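Local coordinates for CDP-4-keto-6-deoxy-D-glucose-3-dehydrase (Yersinia pseudotuberculosis, PDB 3BB8), which catalyses, as the vitamin B6-dependent E1 dehydrase, the C-3 dehydration of CDP-4-keto-6-deoxy-D-glucose on the way to 3,6-dideoxysugars of lipopolysaccharide, at the interface of chains A and B. Sequence-based numbering; all coordinates share one arbitrary frame. Chains: chain A/B, CDP-4-keto-6-deoxy-D-glucose-3-dehydrase.

The four contacts are spread along the two-fold symmetric interface of the deposited dimer, probably the working unit, and each has a twin. Contact 3 lies near the two-fold axis. Contact 4 is about 11 Å from it between C-alpha centres and shares A:Gly225. Contact 1, made largely by the N-terminal segments, lies about 17 Å from contact 3. Contact 2 is at the other end, about 44 Å from contact 1 and 23 Å from contact 4. Helix 43-55 serves contacts 1 and 3. Contact 4 brings residues of both chains together beside the cofactor pocket, so the active site probably depends on dimer formation.

Contact 1: the interface of chains A and B. Residues chain A 13, 16-17, 20-21; chain B 3, 6, 54.
A:Tyr17 and A:Thr20 meet B:Gln3 where the N-terminal segments of two DegT/DnrJ/EryC1-family subunits pack together. A:Tyr17 and A:Thr20 lie on the short helix 17-21. B:Gln3 and B:Leu6 lie on helix 3-21.

The polar part centres on the amide of B:Gln3. It meets A:Thr20 tip to tip, and NE2 is 2.9 Å from the hydroxyl OG1 of A:Thr20, a hydrogen bond as modelled. The amide oxygen OE1 is 3.0 Å from the carbonyl O of A:Tyr17. Both can only accept, so this pair is a clash. A flipped amide could pair with both groups, so the modelled orientation is doubtful.

The aromatic part is the A:Tyr17 ring. Its CG is anti to the backbone N (chi1 177°), which puts the ring between B:Gln3 and B:Leu54. The B:Gln3 amide lies toward one face, its plane turned 30° from the ring. On the opposite side CB of B:Leu54 comes within 4.0 Å of CE2 of A:Tyr17. CB of B:Leu6 and the carbonyl O of B:Gln3 sit at the ring edge.

The aliphatic part is B:Leu6. Its CD1 touches CA of A:Tyr17 at 3.7 Å. The same methyl lies 3.8 Å from the carbonyl O of A:Gln16.

Contact 2: the interface of chains A and B. Residues chain A 378-379, 383-385, 405; chain B 271-273, 276.
A:Arg383 meets B:Ser271 through two hydrogen bonds, one between side chains and one between backbones. The guanidinium nitrogen NH1 of A:Arg383 donates to the hydroxyl OG of B:Ser271 at 2.6 Å. The angle at the hydrogen is 150°, and OG lies close to the guanidinium plane. The A:Arg383 arm is extended from CG to NE and runs past the serine hydroxyl; the turn at chi4 (-78°) brings NH1 back to it. OG of B:Ser271 takes the crowded position between its backbone N and carbonyl carbon (chi1 56°), and from there it faces the arginine. The backbone N of B:Ser271 donates to the carbonyl O of A:Arg383 at 3.0 Å.

A further hydrogen bond joins the backbone N of A:Gly379 to the phenol OH of B:Tyr276, 2.8 Å apart. The edge of the same ring faces A:Met405. There CE1 of B:Tyr276 is 3.2 Å from the carbonyl O of A:Met405, which lies in the ring plane.

The apolar contacts fill the middle. CG of A:Met405 rests 3.4 Å from CD of B:Pro273. The sulphur SD of A:Met405 lies 3.6 Å from CD2 of B:Leu272. The other methyl, CD1 of B:Leu272, packs 3.7 Å from the amide carbon CD of A:Gln384.

In the fold, a loop of chain B, residues 271-276, reaches over chain A. It lies against 3-10 helix 381-383, the loop at A:Ala378 and A:Gly379, and helix 399-407.

Contact 3: the interface of chains A and B. Residues chain A 49, 224-225, 294-295, 298; chain B 53, 58, 292, 294.
A:Gln295 offers the side-chain amide as a flat group, and the methyl CG2 of B:Thr292 lies over one of its faces, 3.6 Å from the amide carbon CD of A:Gln295. This is the sulphur-rich, apolar part of the subunit interface in a DegT/DnrJ/EryC1-family enzyme with the aspartate aminotransferase fold. The same methyl, CG2 of B:Thr292, packs on CG of A:Gln295 at 3.4 Å. It also comes 3.5 Å from the carbonyl O of A:Met224, part of the flat peptide link to A:Gly225. At the nitrogen end of that link, CD1 of B:Leu58 is 3.7 Å from the backbone N of A:Gly225.

Nitrogen and oxygen atoms of the two sides stay beyond bonding distance.

B:Met294 crosses A:Met49 at about a right angle. Its methyl CE lies 3.8 Å from the sulphur SD of A:Met49. The B:Met294 chain is bent at chi2 (82°) and again at chi3 (87°), and this folds the methyl toward chain A. The two copies of Met294 also face each other, with CB of A:Met294 4.2 Å from CB of B:Met294.

Helix 43-55 meets its twin here. CB of A:Met49 lies 3.3 Å from the hydroxyl OG of B:Ser53. SG of A:Cys298 borders CD1 of B:Leu58 at 4.1 Å.

Contact 4: the interface of chains A and B. Residues chain A 84-85, 87, 217, 225-226; chain B 59, 247, 288, 290-291.
A:Tyr217 and B:Trp247 meet edge to face at the apolar centre of this cofactor-side contact. The benzene edge of the indole points at the tyrosine face near its rim, and the planes stand 88° apart. CH2 of B:Trp247 is 3.8 Å from CE1 of A:Tyr217. CG of A:Tyr217 is anti to the backbone N (chi1 -174°), which turns the ring toward chain B. The methyl CG2 of B:Thr59 lies 4.1 Å from CE1 of A:Tyr217 and 3.6 Å from the carbonyl O of A:Gly225.

CB of B:Asn288 packs on CB of A:Ser87 at 3.5 Å. A:Ser85, A:Ser87 and A:Tyr217 line the pyridoxal 5'-phosphate pocket of chain A. B:Trp247 also belongs to a binding site for this cofactor, so the partner chain probably helps to close the pocket.

At the polar rim, the hydroxyl OG of A:Ser85 donates to the carbonyl O of B:Asn288 at 2.8 Å, in the carbonyl plane and on a lone pair. OD1 of B:Asn288 lies 3.3 Å from OE1 of A:Glu226; both accept, so this is not a hydrogen bond as modelled and the amide orientation is doubtful. In a salt bridge, the side-chain amine NZ of B:Lys290 donates to OE2 of A:Glu226 at 2.7 Å, on the syn side and 33° out of the carboxylate plane.

Contact 1: the interface of chains A and B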
loop_
_atom_site.group_PDB
_atom_site.type_symbol
_atom_site.label_atom_id
_atom_site.label_comp_id
_atom_site.label_asym_id
_atom_site.label_seq_id
_atom_site.Cartn_x
_atom_site.Cartn_y
_atom_site.Cartn_z
ATOM N N LEU A 13 1.239 -32.406 -5.964
ATOM C CA LEU A 13 1.155 -31.938 -7.343
ATOM C C LEU A 13 1.797 -30.561 -7.512
ATOM O O LEU A 13 2.059 -30.117 -8.633
ATOM C CB LEU A 13 -0.308 -31.890 -7.796
ATOM C CG LEU A 13 -1.105 -33.192 -7.677
ATOM C CD1 LEU A 13 -2.460 -33.012 -8.344
ATOM C CD2 LEU A 13 -0.345 -34.337 -8.333
ATOM N N GLN A 16 5.837 -31.005 -7.177
ATOM C CA GLN A 16 6.323 -31.652 -8.388
ATOM C C GLN A 16 6.192 -30.731 -9.594
ATOM O O GLN A 16 6.808 -30.964 -10.634
ATOM C CB GLN A 16 5.554 -32.955 -8.624
ATOM C CG GLN A 16 5.648 -33.942 -7.462
ATOM C CD GLN A 16 4.693 -35.119 -7.595
ATOM O OE1 GLN A 16 4.574 -35.941 -6.681
ATOM N NE2 GLN A 16 4.008 -35.208 -8.733
ATOM N N TYR A 17 5.382 -29.688 -9.455
ATOM C CA TYR A 17 5.200 -28.719 -10.529
ATOM C C TYR A 17 6.357 -27.733 -10.415
ATOM O O TYR A 17 6.799 -27.147 -11.400
ATOM C CB TYR A 17 3.877 -27.966 -10.360
ATOM C CG TYR A 17 3.648 -26.889 -11.401
ATOM C CD1 TYR A 17 2.906 -27.153 -12.552
ATOM C CD2 TYR A 17 4.205 -25.613 -11.253
ATOM C CE1 TYR A 17 2.722 -26.176 -13.531
ATOM C CE2 TYR A 17 4.030 -24.628 -12.230
ATOM C CZ TYR A 17 3.289 -24.918 -13.367
ATOM O OH TYR A 17 3.128 -23.964 -14.350
ATOM N N THR A 20 9.861 -28.757 -12.186
ATOM C CA THR A 20 9.998 -28.402 -13.587
ATOM C C THR A 20 10.002 -26.891 -13.800
ATOM O O THR A 20 10.737 -26.372 -14.642
ATOM C CB THR A 20 8.810 -28.947 -14.396
ATOM O OG1 THR A 20 8.719 -30.365 -14.208
ATOM C CG2 THR A 20 8.983 -28.636 -15.874
ATOM N N ALA A 21 9.252 -26.180 -12.973
ATOM C CA ALA A 21 9.122 -24.735 -13.098
ATOM C C ALA A 21 10.251 -23.884 -12.522
ATOM O O ALA A 21 10.838 -23.068 -13.229
ATOM C CB ALA A 21 7.905 -24.237 -12.329
ATOM N N GLN B 3 3.323 -30.243 -17.113
ATOM C CA GLN B 3 2.931 -29.114 -16.283
ATOM C C GLN B 3 1.472 -28.758 -16.530
ATOM O O GLN B 3 0.686 -28.665 -15.589
ATOM C CB GLN B 3 3.824 -27.910 -16.590
ATOM C CG GLN B 3 5.302 -28.208 -16.434
ATOM C CD GLN B 3 5.664 -28.615 -15.021
ATOM O OE1 GLN B 3 5.752 -27.777 -14.126
ATOM N NE2 GLN B 3 5.869 -29.912 -14.811
ATOM N N LEU B 6 -0.408 -31.208 -14.545
ATOM C CA LEU B 6 -0.310 -30.940 -13.117
ATOM C C LEU B 6 -1.203 -29.782 -12.704
ATOM O O LEU B 6 -1.778 -29.790 -11.620
ATOM C CB LEU B 6 1.134 -30.625 -12.736
ATOM C CG LEU B 6 2.148 -31.718 -13.061
ATOM C CD1 LEU B 6 3.527 -31.295 -12.576
ATOM C CD2 LEU B 6 1.713 -33.019 -12.409
ATOM N N LEU B 54 1.247 -20.506 -8.806
ATOM C CA LEU B 54 2.082 -21.382 -9.614
ATOM C C LEU B 54 2.900 -20.598 -10.629
ATOM O O LEU B 54 4.076 -20.903 -10.837
ATOM C CB LEU B 54 1.219 -22.436 -10.313
ATOM C CG LEU B 54 0.517 -23.418 -9.367
ATOM C CD1 LEU B 54 -0.330 -24.383 -10.171
ATOM C CD2 LEU B 54 1.543 -24.173 -8.537
#

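Contact 2: the interface of chains A and B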
loop_
_atom_site.group_PDB
_atom_site.type_symbol
_atom_site.label_atom_id
_atom_site.label_comp_id
_atom_site.label_asym_id
_atom_site.label_seq_id
_atom_site.Cartn_x
_atom_site.Cartn_y
_atom_site.Cartn_z
ATOM N N ALA A 378 18.374 6.954 -7.964
ATOM C CA ALA A 378 18.301 8.357 -8.371
ATOM C C ALA A 378 19.622 9.095 -8.641
ATOM O O ALA A 378 19.613 10.214 -9.162
ATOM C CB ALA A 378 17.469 9.137 -7.341
ATOM N N GLY A 379 20.750 8.478 -8.298
ATOM C CA GLY A 379 22.031 9.135 -8.512
ATOM C C GLY A 379 22.154 10.327 -7.584
ATOM O O GLY A 379 22.837 10.265 -6.565
ATOM N N ARG A 383 18.877 16.487 -8.325
ATOM C CA ARG A 383 18.902 16.726 -9.768
ATOM C C ARG A 383 17.794 15.980 -10.502
ATOM O O ARG A 383 17.746 15.971 -11.737
ATOM C CB ARG A 383 20.255 16.318 -10.368
ATOM C CG ARG A 383 21.434 17.118 -9.854
ATOM C CD ARG A 383 22.722 16.692 -10.543
ATOM N NE ARG A 383 23.855 17.455 -10.038
ATOM C CZ ARG A 383 24.138 18.702 -10.396
ATOM N NH1 ARG A 383 23.371 19.331 -11.276
ATOM N NH2 ARG A 383 25.180 19.327 -9.857
ATOM N N GLN A 384 16.914 15.330 -9.755
ATOM C CA GLN A 384 15.819 14.602 -10.377
ATOM C C GLN A 384 14.731 15.602 -10.695
ATOM O O GLN A 384 14.504 16.534 -9.932
ATOM C CB GLN A 384 15.284 13.521 -9.432
ATOM C CG GLN A 384 16.172 12.292 -9.347
ATOM C CD GLN A 384 16.044 11.400 -10.559
ATOM O OE1 GLN A 384 16.928 10.595 -10.847
ATOM N NE2 GLN A 384 14.933 11.517 -11.265
ATOM N N PRO A 385 14.041 15.426 -11.828
ATOM C CA PRO A 385 12.978 16.356 -12.196
ATOM C C PRO A 385 11.926 16.646 -11.136
ATOM O O PRO A 385 11.483 17.787 -11.036
ATOM C CB PRO A 385 12.380 15.743 -13.469
ATOM C CG PRO A 385 12.893 14.366 -13.514
ATOM C CD PRO A 385 14.258 14.438 -12.890
ATOM N N MET A 405 26.194 9.766 -9.709
ATOM C CA MET A 405 25.153 9.972 -10.704
ATOM C C MET A 405 25.718 9.800 -12.105
ATOM O O MET A 405 25.057 9.248 -12.982
ATOM C CB MET A 405 24.554 11.374 -10.565
ATOM C CG MET A 405 23.509 11.709 -11.624
ATOM S SD MET A 405 23.054 13.452 -11.600
ATOM C CE MET A 405 24.633 14.189 -12.016
ATOM N N SER B 271 18.751 18.082 -13.656
ATOM C CA SER B 271 20.058 18.122 -14.286
ATOM C C SER B 271 20.754 16.765 -14.275
ATOM O O SER B 271 21.919 16.656 -13.887
ATOM C CB SER B 271 20.931 19.162 -13.587
ATOM O OG SER B 271 21.015 18.898 -12.204
ATOM N N LEU B 272 20.031 15.729 -14.693
ATOM C CA LEU B 272 20.595 14.387 -14.754
ATOM C C LEU B 272 21.449 14.274 -16.011
ATOM O O LEU B 272 21.177 14.934 -17.016
ATOM C CB LEU B 272 19.489 13.331 -14.808
ATOM C CG LEU B 272 18.689 13.039 -13.540
ATOM C CD1 LEU B 272 17.649 11.972 -13.843
ATOM C CD2 LEU B 272 19.626 12.584 -12.429
ATOM N N PRO B 273 22.490 13.429 -15.977
ATOM C CA PRO B 273 23.346 13.280 -17.156
ATOM C C PRO B 273 22.606 12.582 -18.293
ATOM O O PRO B 273 21.626 11.874 -18.066
ATOM C CB PRO B 273 24.513 12.453 -16.628
ATOM C CG PRO B 273 23.837 11.553 -15.631
ATOM C CD PRO B 273 22.911 12.513 -14.900
ATOM N N TYR B 276 20.862 8.652 -18.628
ATOM C CA TYR B 276 20.426 8.134 -17.335
ATOM C C TYR B 276 19.177 7.275 -17.518
ATOM O O TYR B 276 18.185 7.723 -18.088
ATOM C CB TYR B 276 20.115 9.278 -16.370
ATOM C CG TYR B 276 20.389 8.923 -14.932
ATOM C CD1 TYR B 276 21.680 8.996 -14.419
ATOM C CD2 TYR B 276 19.367 8.464 -14.094
ATOM C CE1 TYR B 276 21.954 8.618 -13.111
ATOM C CE2 TYR B 276 19.635 8.079 -12.781
ATOM C CZ TYR B 276 20.931 8.159 -12.300
ATOM O OH TYR B 276 21.221 7.769 -11.015
#

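Contact 3: the interface of chains A and B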
loop_
_atom_site.group_PDB
_atom_site.type_symbol
_atom_site.label_atom_id
_atom_site.label_comp_id
_atom_site.label_asym_id
_atom_site.label_seq_id
_atom_site.Cartn_x
_atom_site.Cartn_y
_atom_site.Cartn_z
ATOM N N MET A 49 1.838 -20.448 -0.592
ATOM C CA MET A 49 0.893 -19.543 -1.234
ATOM C C MET A 49 -0.398 -20.283 -1.563
ATOM O O MET A 49 -1.483 -19.698 -1.545
ATOM C CB MET A 49 1.490 -18.932 -2.502
ATOM C CG MET A 49 2.584 -17.928 -2.218
ATOM S SD MET A 49 2.964 -16.948 -3.667
ATOM C CE MET A 49 3.945 -18.138 -4.613
ATOM N N MET A 224 7.881 -11.144 -1.605
ATOM C CA MET A 224 6.479 -11.538 -1.572
ATOM C C MET A 224 5.727 -11.113 -2.829
ATOM O O MET A 224 4.505 -10.974 -2.817
ATOM C CB MET A 224 5.742 -10.807 -0.446
ATOM C CG MET A 224 6.257 -11.133 0.947
ATOM S SD MET A 224 5.259 -10.386 2.249
ATOM C CE MET A 224 6.396 -10.457 3.630
ATOM N N GLY A 225 6.468 -10.907 -3.913
ATOM C CA GLY A 225 6.067 -9.966 -4.942
ATOM C C GLY A 225 6.141 -8.493 -4.590
ATOM O O GLY A 225 7.018 -7.774 -5.069
ATOM N N MET A 294 -1.562 -14.224 1.557
ATOM C CA MET A 294 -0.926 -14.858 0.402
ATOM C C MET A 294 0.519 -14.374 0.328
ATOM O O MET A 294 1.461 -15.170 0.246
ATOM C CB MET A 294 -1.639 -14.487 -0.895
ATOM C CG MET A 294 -3.008 -15.100 -1.056
ATOM S SD MET A 294 -4.341 -14.271 -0.142
ATOM C CE MET A 294 -4.715 -12.922 -1.261
ATOM N N GLN A 295 0.681 -13.056 0.357
ATOM C CA GLN A 295 2.001 -12.453 0.332
ATOM C C GLN A 295 2.763 -12.930 1.561
ATOM O O GLN A 295 3.931 -13.310 1.474
ATOM C CB GLN A 295 1.886 -10.921 0.349
ATOM C CG GLN A 295 1.373 -10.313 -0.950
ATOM C CD GLN A 295 0.676 -8.967 -0.746
ATOM O OE1 GLN A 295 -0.527 -8.906 -0.475
ATOM N NE2 GLN A 295 1.432 -7.886 -0.868
ATOM N N CYS A 298 4.369 -16.443 0.996
ATOM C CA CYS A 298 5.560 -16.421 0.163
ATOM C C CYS A 298 6.732 -15.963 1.009
ATOM O O CYS A 298 7.788 -16.584 1.006
ATOM C CB CYS A 298 5.355 -15.476 -1.023
ATOM S SG CYS A 298 6.620 -15.580 -2.319
ATOM N N SER B 53 -0.276 -18.424 -7.920
ATOM C CA SER B 53 0.781 -18.909 -7.042
ATOM C C SER B 53 1.763 -19.770 -7.827
ATOM O O SER B 53 2.963 -19.771 -7.552
ATOM C CB SER B 53 0.198 -19.732 -5.886
ATOM O OG SER B 53 -0.604 -18.941 -5.024
ATOM N N LEU B 58 4.452 -13.216 -9.445
ATOM C CA LEU B 58 4.483 -12.497 -8.177
ATOM C C LEU B 58 3.951 -11.068 -8.210
ATOM O O LEU B 58 2.841 -10.799 -7.750
ATOM C CB LEU B 58 5.883 -12.566 -7.563
ATOM C CG LEU B 58 6.364 -13.952 -7.125
ATOM C CD1 LEU B 58 7.293 -13.845 -5.926
ATOM C CD2 LEU B 58 5.182 -14.858 -6.814
ATOM N N THR B 292 0.021 -7.603 -5.736
ATOM C CA THR B 292 0.577 -8.818 -6.313
ATOM C C THR B 292 -0.456 -9.445 -7.255
ATOM O O THR B 292 -1.647 -9.123 -7.187
ATOM C CB THR B 292 0.924 -9.858 -5.220
ATOM O OG1 THR B 292 -0.285 -10.344 -4.624
ATOM C CG2 THR B 292 1.808 -9.242 -4.148
ATOM N N MET B 294 -1.413 -12.394 -7.121
ATOM C CA MET B 294 -2.220 -13.328 -6.338
ATOM C C MET B 294 -3.523 -12.599 -5.982
ATOM O O MET B 294 -4.623 -13.140 -6.111
ATOM C CB MET B 294 -1.503 -13.736 -5.046
ATOM C CG MET B 294 -0.287 -14.624 -5.234
ATOM S SD MET B 294 1.229 -13.736 -5.667
ATOM C CE MET B 294 1.852 -13.318 -4.036
#

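Contact 4: the interface of chains A and B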
loop_
_atom_site.group_PDB
_atom_site.type_symbol
_atom_site.label_atom_id
_atom_site.label_comp_id
_atom_site.label_asym_id
_atom_site.label_seq_id
_atom_site.Cartn_x
_atom_site.Cartn_y
_atom_site.Cartn_z
ATOM N N THR A 84 2.626 -2.870 2.658
ATOM C CA THR A 84 2.604 -3.114 1.210
ATOM C C THR A 84 3.919 -3.132 0.433
ATOM O O THR A 84 4.005 -3.769 -0.611
ATOM C CB THR A 84 1.700 -2.107 0.486
ATOM O OG1 THR A 84 2.459 -0.929 0.190
ATOM C CG2 THR A 84 0.488 -1.735 1.360
ATOM N N SER A 85 4.935 -2.435 0.927
ATOM C CA SER A 85 6.194 -2.362 0.218
ATOM C C SER A 85 7.242 -1.716 1.098
ATOM O O SER A 85 6.936 -1.214 2.178
ATOM C CB SER A 85 6.019 -1.490 -1.039
ATOM O OG SER A 85 5.666 -0.154 -0.682
ATOM N N SER A 87 8.716 0.987 0.342
ATOM C CA SER A 87 8.395 2.415 0.314
ATOM C C SER A 87 7.309 2.709 1.362
ATOM O O SER A 87 7.362 3.709 2.066
ATOM C CB SER A 87 7.894 2.833 -1.075
ATOM O OG SER A 87 8.850 2.561 -2.088
ATOM N N TYR A 217 10.293 -6.598 -2.438
ATOM C CA TYR A 217 10.112 -6.488 -3.880
ATOM C C TYR A 217 11.013 -7.622 -4.439
ATOM O O TYR A 217 12.012 -7.981 -3.817
ATOM C CB TYR A 217 10.594 -5.105 -4.340
ATOM C CG TYR A 217 10.337 -4.816 -5.793
ATOM C CD1 TYR A 217 9.038 -4.694 -6.275
ATOM C CD2 TYR A 217 11.388 -4.734 -6.702
ATOM C CE1 TYR A 217 8.788 -4.506 -7.623
ATOM C CE2 TYR A 217 11.148 -4.544 -8.052
ATOM C CZ TYR A 217 9.846 -4.435 -8.504
ATOM O OH TYR A 217 9.595 -4.274 -9.846
ATOM N N GLY A 225 6.468 -10.907 -3.913
ATOM C CA GLY A 225 6.067 -9.966 -4.942
ATOM C C GLY A 225 6.141 -8.493 -4.590
ATOM O O GLY A 225 7.018 -7.774 -5.069
ATOM N N GLU A 226 5.216 -8.045 -3.748
ATOM C CA GLU A 226 5.202 -6.662 -3.293
ATOM C C GLU A 226 4.948 -6.811 -1.798
ATOM O O GLU A 226 4.085 -7.594 -1.395
ATOM C CB GLU A 226 4.074 -5.859 -3.940
ATOM C CG GLU A 226 4.220 -5.652 -5.440
ATOM C CD GLU A 226 5.164 -4.514 -5.821
ATOM O OE1 GLU A 226 5.820 -3.918 -4.934
ATOM O OE2 GLU A 226 5.245 -4.219 -7.031
ATOM N N THR B 59 4.749 -10.158 -8.756
ATOM C CA THR B 59 4.237 -8.811 -8.984
ATOM C C THR B 59 3.085 -8.923 -9.978
ATOM O O THR B 59 2.799 -10.004 -10.492
ATOM C CB THR B 59 5.342 -7.927 -9.592
ATOM O OG1 THR B 59 5.854 -8.545 -10.779
ATOM C CG2 THR B 59 6.476 -7.733 -8.597
ATOM N N TRP B 247 6.706 4.571 -7.547
ATOM C CA TRP B 247 7.896 5.292 -7.089
ATOM C C TRP B 247 8.009 6.711 -7.621
ATOM O O TRP B 247 9.021 7.385 -7.405
ATOM C CB TRP B 247 9.160 4.508 -7.456
ATOM C CG TRP B 247 9.199 3.100 -6.906
ATOM C CD1 TRP B 247 9.441 2.729 -5.612
ATOM C CD2 TRP B 247 8.984 1.882 -7.639
ATOM N NE1 TRP B 247 9.395 1.355 -5.496
ATOM C CE2 TRP B 247 9.111 0.811 -6.721
ATOM C CE3 TRP B 247 8.697 1.591 -8.982
ATOM C CZ2 TRP B 247 8.963 -0.533 -7.102
ATOM C CZ3 TRP B 247 8.551 0.249 -9.368
ATOM C CH2 TRP B 247 8.685 -0.797 -8.426
ATOM N N ASN B 288 4.975 3.474 -3.366
ATOM C CA ASN B 288 4.967 2.174 -4.016
ATOM C C ASN B 288 3.703 1.567 -3.453
ATOM O O ASN B 288 3.694 1.008 -2.359
ATOM C CB ASN B 288 6.155 1.281 -3.686
ATOM C CG ASN B 288 6.075 -0.061 -4.417
ATOM O OD1 ASN B 288 6.969 -0.904 -4.311
ATOM N ND2 ASN B 288 4.988 -0.263 -5.167
ATOM N N LYS B 290 1.621 -0.764 -5.152
ATOM C CA LYS B 290 1.210 -1.803 -6.086
ATOM C C LYS B 290 0.840 -3.075 -5.335
ATOM O O LYS B 290 1.194 -3.243 -4.165
ATOM C CB LYS B 290 2.333 -2.100 -7.092
ATOM C CG LYS B 290 2.577 -0.972 -8.079
ATOM C CD LYS B 290 3.585 -1.355 -9.168
ATOM C CE LYS B 290 5.009 -0.964 -8.795
ATOM N NZ LYS B 290 5.503 -1.625 -7.552
ATOM N N ILE B 291 0.120 -3.959 -6.019
ATOM C CA ILE B 291 -0.301 -5.224 -5.439
ATOM C C ILE B 291 0.383 -6.390 -6.141
ATOM O O ILE B 291 1.224 -6.187 -7.021
ATOM C CB ILE B 291 -1.818 -5.414 -5.565
ATOM C CG1 ILE B 291 -2.223 -5.433 -7.041
ATOM C CG2 ILE B 291 -2.532 -4.287 -4.844
ATOM C CD1 ILE B 291 -3.643 -5.931 -7.277
#